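Local coordinates for protein glutamate receptor 1 (Adineta vaga, PDB 4IO2) that binds glutamate in the two-lobed ligand-binding domain described here and, as in its family, probably gates an ion channel in the membrane, at residues Gly134-Ile137 / Gly138-Gly141; Arg162-Met165 / Tyr166-Leu170; Leu44-Tyr47 / Leu48-Lys51. One frame throughout, in Å; residues are numbered along the deposited sequence. Where two conformers were deposited one is given.

In the fold
Along the chain, interaction 3 comes first, then interaction 1, then interaction 2. Both of the later contacts lie beside the glutamate in the second lobe of the periplasmic-binding-protein fold, their centres about 13 Å apart. Interaction 1 joins strand 134-136 to helix 140-148, and interaction 2 lies within helix 162-170. They touch: Arg136 NE packs 3.5 Å from Met165 SD, and Arg136 and Arg162 bring their charged ends together near the ligand. Interaction 3, within helix 40-52 of the first lobe, is across the centre of the chain, about 30 Å and 34 Å from the other two centres. Interactions 1 and 2 thus form part of the second lobe's side of the glutamate pocket, whereas interaction 3 is structural packing remote from the ligand.

Interaction 1: residues Gly134-Ile137 / Gly138-Gly141; sequences GIRI and GTAG. With GLU (glutamic acid), chain E.
Arg136 and Thr139 are joined by a turn that also holds both ends of one glutamate: the Arg136 side chain takes the γ-carboxylate, and the backbone just after Thr139 takes the α-carboxylate. Arg136 NH2 donates to ligand OE2 at 2.8 Å, and OE2 lies at the guanidinium edge, in its plane. At the other end, Ala140 N donates to ligand OXT at 2.9 Å. A type II beta turn from Arg136 to Thr139 separates the two ligand-binding groups, linking strand 134-136 to helix 140-148 in a beta-alpha-beta unit that strand 157-159 completes. Gly138 takes the turn's third position with positive phi (79°), where a CB would stand 2.7 Å from Ile137 O. Thr139 closes the turn with its hydroxyl, OG1 donating to Arg136 O at 2.8 Å in the carbonyl plane; the backbone bond from Thr139 N to the same oxygen is weak. With OG1 lodged between its own N and carbonyl carbon (chi1 63°), Thr139 turns CG2 over one guanidinium face of Arg136, 4.2 Å above the plane and toward the rim. Phe178 O accepts a further bond from Arg136 NH2, while Asp180, Asp85, Thr87 and Arg92 also bond the ligand.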
# COMPACT_ATOMS: atom_id res chain seq x y z
N GLY A 134 21.14 -8.02 -15.51
CA GLY A 134 21.54 -8.63 -14.25
C GLY A 134 20.38 -8.61 -13.25
O GLY A 134 19.66 -7.63 -13.15
N ILE A 135 20.18 -9.74 -12.58
CA ILE A 135 19.13 -9.86 -11.58
C ILE A 135 19.68 -10.49 -10.30
O ILE A 135 20.28 -11.54 -10.34
CB ILE A 135 17.94 -10.70 -12.12
CG1 ILE A 135 17.25 -10.03 -13.33
CG2 ILE A 135 16.93 -10.99 -10.97
CD1 ILE A 135 16.41 -8.84 -13.07
N ARG A 136 19.46 -9.84 -9.16
CA ARG A 136 19.79 -10.41 -7.86
C ARG A 136 18.86 -11.56 -7.49
O ARG A 136 17.64 -11.42 -7.35
CB ARG A 136 19.76 -9.33 -6.78
CG ARG A 136 20.88 -8.32 -6.90
CD ARG A 136 20.65 -7.13 -5.98
NE ARG A 136 19.56 -6.30 -6.52
CZ ARG A 136 18.74 -5.54 -5.83
NH1 ARG A 136 18.80 -5.54 -4.48
NH2 ARG A 136 17.87 -4.77 -6.45
N ILE A 137 19.46 -12.73 -7.36
CA ILE A 137 18.73 -13.92 -6.98
C ILE A 137 17.99 -13.71 -5.64
O ILE A 137 18.51 -13.10 -4.71
CB ILE A 137 19.74 -15.10 -6.90
CG1 ILE A 137 20.36 -15.44 -8.28
CG2 ILE A 137 19.12 -16.29 -6.23
CD1 ILE A 137 19.41 -15.97 -9.26
N GLY A 138 16.78 -14.22 -5.55
CA GLY A 138 16.02 -14.18 -4.29
C GLY A 138 15.38 -12.85 -3.99
O GLY A 138 14.95 -12.60 -2.88
N THR A 139 15.34 -11.97 -4.97
CA THR A 139 14.59 -10.74 -4.87
C THR A 139 13.25 -10.91 -5.63
O THR A 139 13.09 -11.76 -6.52
CB THR A 139 15.34 -9.50 -5.41
OG1 THR A 139 15.59 -9.65 -6.82
CG2 THR A 139 16.64 -9.27 -4.70
N ALA A 140 12.32 -10.04 -5.31
CA ALA A 140 11.05 -10.03 -6.01
C ALA A 140 11.27 -9.74 -7.50
O ALA A 140 10.49 -10.19 -8.32
CB ALA A 140 10.09 -9.01 -5.35
N GLY A 141 12.31 -8.98 -7.82
CA GLY A 141 12.65 -8.66 -9.19
C GLY A 141 12.91 -9.90 -10.04
O GLY A 141 12.68 -9.91 -11.24
N GLU E . 12.54 -5.56 -1.70
CA GLU E . 13.21 -6.62 -2.45
C GLU E . 12.71 -7.99 -2.00
O GLU E . 12.03 -8.07 -0.95
CB GLU E . 14.74 -6.57 -2.29
CG GLU E . 15.42 -5.26 -2.70
CD GLU E . 15.43 -4.96 -4.20
OE1 GLU E . 15.03 -5.82 -4.98
OE2 GLU E . 15.92 -3.87 -4.58
OXT GLU E . 12.97 -8.99 -2.72

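Interaction 2: residues Arg162-Met165 / Tyr166-Leu170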
# COMPACT_ATOMS: atom_id res chain seq x y z
N ARG A 162 23.92 -6.55 -3.89
CA ARG A 162 23.95 -5.21 -4.45
C ARG A 162 25.35 -4.84 -4.97
O ARG A 162 25.50 -4.28 -6.04
CB ARG A 162 23.45 -4.19 -3.44
CG ARG A 162 21.97 -4.32 -3.17
CD ARG A 162 21.48 -3.21 -2.27
NE ARG A 162 20.06 -3.36 -1.93
CZ ARG A 162 19.56 -4.06 -0.92
NH1 ARG A 162 20.32 -4.66 -0.03
NH2 ARG A 162 18.24 -4.12 -0.81
N GLN A 163 26.36 -5.17 -4.19
CA GLN A 163 27.71 -4.85 -4.61
C GLN A 163 28.05 -5.48 -5.96
O GLN A 163 28.65 -4.82 -6.81
CB GLN A 163 28.74 -5.26 -3.56
CG GLN A 163 30.12 -4.68 -3.82
CD GLN A 163 30.15 -3.18 -3.65
OE1 GLN A 163 29.77 -2.64 -2.61
NE2 GLN A 163 30.59 -2.48 -4.69
N GLU A 164 27.65 -6.73 -6.20
CA GLU A 164 27.91 -7.35 -7.50
C GLU A 164 27.11 -6.62 -8.59
O GLU A 164 27.60 -6.48 -9.72
CB GLU A 164 27.61 -8.87 -7.48
CG GLU A 164 28.55 -9.67 -8.35
CD GLU A 164 28.15 -11.12 -8.60
OE1 GLU A 164 27.27 -11.63 -7.90
OE2 GLU A 164 28.77 -11.74 -9.49
N MET A 165 25.89 -6.17 -8.28
CA MET A 165 25.10 -5.42 -9.24
C MET A 165 25.89 -4.16 -9.63
O MET A 165 26.06 -3.88 -10.81
CB MET A 165 23.72 -5.10 -8.68
CG MET A 165 22.78 -4.38 -9.58
SD MET A 165 21.17 -4.21 -8.80
CE MET A 165 21.53 -3.17 -7.36
N TYR A 166 26.31 -3.35 -8.65
CA TYR A 166 26.99 -2.09 -8.96
C TYR A 166 28.26 -2.35 -9.76
O TYR A 166 28.52 -1.72 -10.80
CB TYR A 166 27.33 -1.30 -7.68
CG TYR A 166 26.19 -1.07 -6.72
CD1 TYR A 166 24.93 -0.68 -7.17
CD2 TYR A 166 26.35 -1.27 -5.36
CE1 TYR A 166 23.90 -0.46 -6.29
CE2 TYR A 166 25.32 -1.04 -4.47
CZ TYR A 166 24.09 -0.66 -4.93
OH TYR A 166 23.06 -0.47 -4.04
N ASP A 167 29.06 -3.30 -9.29
CA ASP A 167 30.35 -3.59 -9.93
C ASP A 167 30.17 -4.11 -11.37
O ASP A 167 30.96 -3.77 -12.26
CB ASP A 167 31.12 -4.60 -9.11
CG ASP A 167 31.57 -4.04 -7.77
OD1 ASP A 167 31.46 -2.83 -7.55
OD2 ASP A 167 32.03 -4.82 -6.91
N SER A 168 29.14 -4.90 -11.61
CA SER A 168 28.94 -5.47 -12.94
C SER A 168 28.48 -4.41 -13.94
O SER A 168 28.84 -4.45 -15.10
CB SER A 168 27.93 -6.61 -12.88
OG SER A 168 28.44 -7.66 -12.10
N LEU A 169 27.66 -3.47 -13.48
CA LEU A 169 27.31 -2.33 -14.30
C LEU A 169 28.55 -1.50 -14.60
O LEU A 169 28.82 -1.18 -15.75
CB LEU A 169 26.28 -1.48 -13.58
CG LEU A 169 24.86 -2.04 -13.68
CD1 LEU A 169 23.97 -1.33 -12.67
CD2 LEU A 169 24.32 -1.92 -15.11
N LEU A 170 29.31 -1.16 -13.58
CA LEU A 170 30.45 -0.26 -13.80
C LEU A 170 31.52 -0.94 -14.65
O LEU A 170 32.30 -0.23 -15.29
CB LEU A 170 31.03 0.17 -12.47
CG LEU A 170 30.13 1.11 -11.68
CD1 LEU A 170 30.72 1.30 -10.31
CD2 LEU A 170 29.93 2.48 -12.35
O HOH W 1 29.82 -10.16 -12.07
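Arg162 and Tyr166, one helical turn apart, lie side by side and point the same way, the arginine's CD 3.6 Å from the phenol OH of Tyr166. The Tyr166 ring also lies under the backbone: Arg162 O stands over one ring face, 3.2 Å above the plane and displaced toward the rim, while accepting the ordinary helical bond from Tyr166 N. Extended from CG to NE, Arg162 carries its guanidinium beyond the phenol to the bound glutamate, which it touches, and NH2 is held there by Tyr67 OH. Met165, its side chain slanting across that of Tyr166, brings CE to 3.8 Å from Tyr166 CE1.

The next shell ties the following turn together. Gln163 folds at chi2 (67°), which brings its amide across to Asp167, the two planes 44° apart; NE2 donates to OD1 of Asp167 at 3.0 Å, the acceptor lying in the amide plane but the amide coming from above the carboxylate plane. The same NE2 also bonds Tyr192 OH. At Glu164 the carbonyl oxygen is gripped twice by Ser168, whose OG reaches it at 2.8 Å from one face of the carbonyl plane and whose N comes from the other. A water donates both to Ser168 OG, at 2.9 Å, and to Glu164 OE2, while Glu164 OE1 accepts from Lys160 N just before the helix. These side-chain bonds supplement the regular backbone ladder of helix 162-170.

Outward from there, Met165 and Leu169 pack on Leu110 of strand 103-112, and Met165 also meets Ser177 and Met179 of strand 177-180. Tyr166 rests on Met179, on Leu195 of strand 195-198 and on the Tyr192 ring, so the helix lies against the antiparallel sheet of its lobe.

Interaction 3: residues Leu44-Tyr47 / Leu48-Lys51; sequences LIEY and LRDK
Leu44 opens the contact by packing on Leu48, its CG 4.1 Å from Leu48 CD1. The two side chains slant across one another. The main chain makes the usual helical bond here from Leu48 N to Leu44 O at 2.9 Å. Both leucines also meet Leu228 of helix 218-230. Ile45 gives its carbonyl to Arg49 N but sends its side chain elsewhere, onto Ile12 and Val14 of strand 9-14.

Glu46 carries the polar part. In one of its two conformers its chain bends at chi2 (55°), and that of Arg49 bends at chi3, so that the two charged groups run alongside each other. In this conformer Arg49 grips the carboxylate side-on with two nitrogens: NE meets Glu46 OE1 at 3.0 Å in a nearly straight bond of 176°, and NH2 meets Glu46 OE2 at 2.7 Å. Both oxygens are approached on the syn side, with the carboxylate and guanidinium planes 33° apart. Asp50 joins as a third member, but its place is doubtful in detail, since the Arg49-Asp50 approach is implausibly short. With an alanine in place of Arg49, the Glu46 carboxylate would probably be left without its countercharge beside Asp50, and freer to turn.

Tyr47 accepts from Lys51 N at 3.2 Å, while its ring packs on Ile233 and Leu237 of helix 233-242. In one of its two conformers Lys51 passes CG 3.5 Å from Tyr47 O, and its NZ bonds Ser227 OG.

The chemistry is that of an amphipathic helix: leucines and Ile45 are buried against the first lobe's core, while the Glu46-Arg49 salt bridge, with Asp50 close by, ties one helical turn along the more exposed flank.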
# COMPACT_ATOMS: atom_id res chain seq x y z
N LEU A 44 12.48 2.70 13.39
CA LEU A 44 11.13 2.15 13.40
C LEU A 44 10.95 1.15 14.57
O LEU A 44 9.93 1.18 15.27
CB LEU A 44 10.82 1.48 12.04
CG LEU A 44 9.47 0.78 11.97
CD1 LEU A 44 8.29 1.71 12.28
CD2 LEU A 44 9.32 0.11 10.63
N ILE A 45 11.93 0.26 14.79
CA ILE A 45 11.86 -0.68 15.89
C ILE A 45 11.71 0.09 17.21
O ILE A 45 10.94 -0.31 18.06
CB ILE A 45 13.12 -1.57 15.91
CG1 ILE A 45 13.06 -2.57 14.75
CG2 ILE A 45 13.27 -2.31 17.22
CD1 ILE A 45 14.42 -3.23 14.40
N GLU A 46 12.47 1.15 17.41
CA GLU A 46 12.35 1.94 18.62
C GLU A 46 10.96 2.59 18.78
O GLU A 46 10.41 2.60 19.88
CB GLU A 46 13.45 3.00 18.67
CG GLU A 46 13.43 3.89 19.90
CD GLU A 46 13.47 3.10 21.21
OE1 GLU A 46 13.94 1.94 21.22
OE2 GLU A 46 13.02 3.66 22.24
N TYR A 47 10.38 3.12 17.71
CA TYR A 47 9.05 3.72 17.81
C TYR A 47 8.04 2.64 18.17
O TYR A 47 7.16 2.84 19.02
CB TYR A 47 8.63 4.34 16.48
CG TYR A 47 9.11 5.74 16.22
CD1 TYR A 47 8.60 6.81 16.93
CD2 TYR A 47 10.06 6.01 15.23
CE1 TYR A 47 9.02 8.10 16.67
CE2 TYR A 47 10.49 7.31 14.97
CZ TYR A 47 9.97 8.34 15.70
OH TYR A 47 10.36 9.66 15.50
N LEU A 48 8.15 1.47 17.56
CA LEU A 48 7.22 0.39 17.87
C LEU A 48 7.42 -0.15 19.32
O LEU A 48 6.46 -0.40 20.05
CB LEU A 48 7.38 -0.77 16.91
CG LEU A 48 6.86 -0.48 15.49
CD1 LEU A 48 7.33 -1.57 14.57
CD2 LEU A 48 5.33 -0.39 15.51
N ARG A 49 8.68 -0.27 19.75
CA ARG A 49 9.01 -0.78 21.07
C ARG A 49 8.43 0.17 22.12
O ARG A 49 7.85 -0.29 23.12
CB ARG A 49 10.52 -0.91 21.22
CG ARG A 49 10.97 -1.54 22.52
CD ARG A 49 12.39 -1.14 22.93
NE ARG A 49 12.52 0.28 23.21
CZ ARG A 49 12.10 0.91 24.31
NH1 ARG A 49 11.50 0.26 25.31
NH2 ARG A 49 12.28 2.21 24.40
N ASP A 50 8.58 1.47 21.91
CA ASP A 50 8.08 2.46 22.88
C ASP A 50 6.57 2.40 23.01
O ASP A 50 6.05 2.52 24.11
CB ASP A 50 8.49 3.88 22.48
CG ASP A 50 9.99 4.12 22.64
OD1 ASP A 50 10.69 3.24 23.20
OD2 ASP A 50 10.47 5.21 22.22
N LYS A 51 5.86 2.18 21.91
CA LYS A 51 4.40 2.12 21.95
C LYS A 51 3.85 0.78 22.44
O LYS A 51 2.83 0.72 23.10
CB LYS A 51 3.81 2.40 20.55
CG LYS A 51 3.94 3.83 20.08
CD LYS A 51 3.28 4.04 18.73
CE LYS A 51 1.76 4.21 18.86
NZ LYS A 51 1.29 5.39 18.07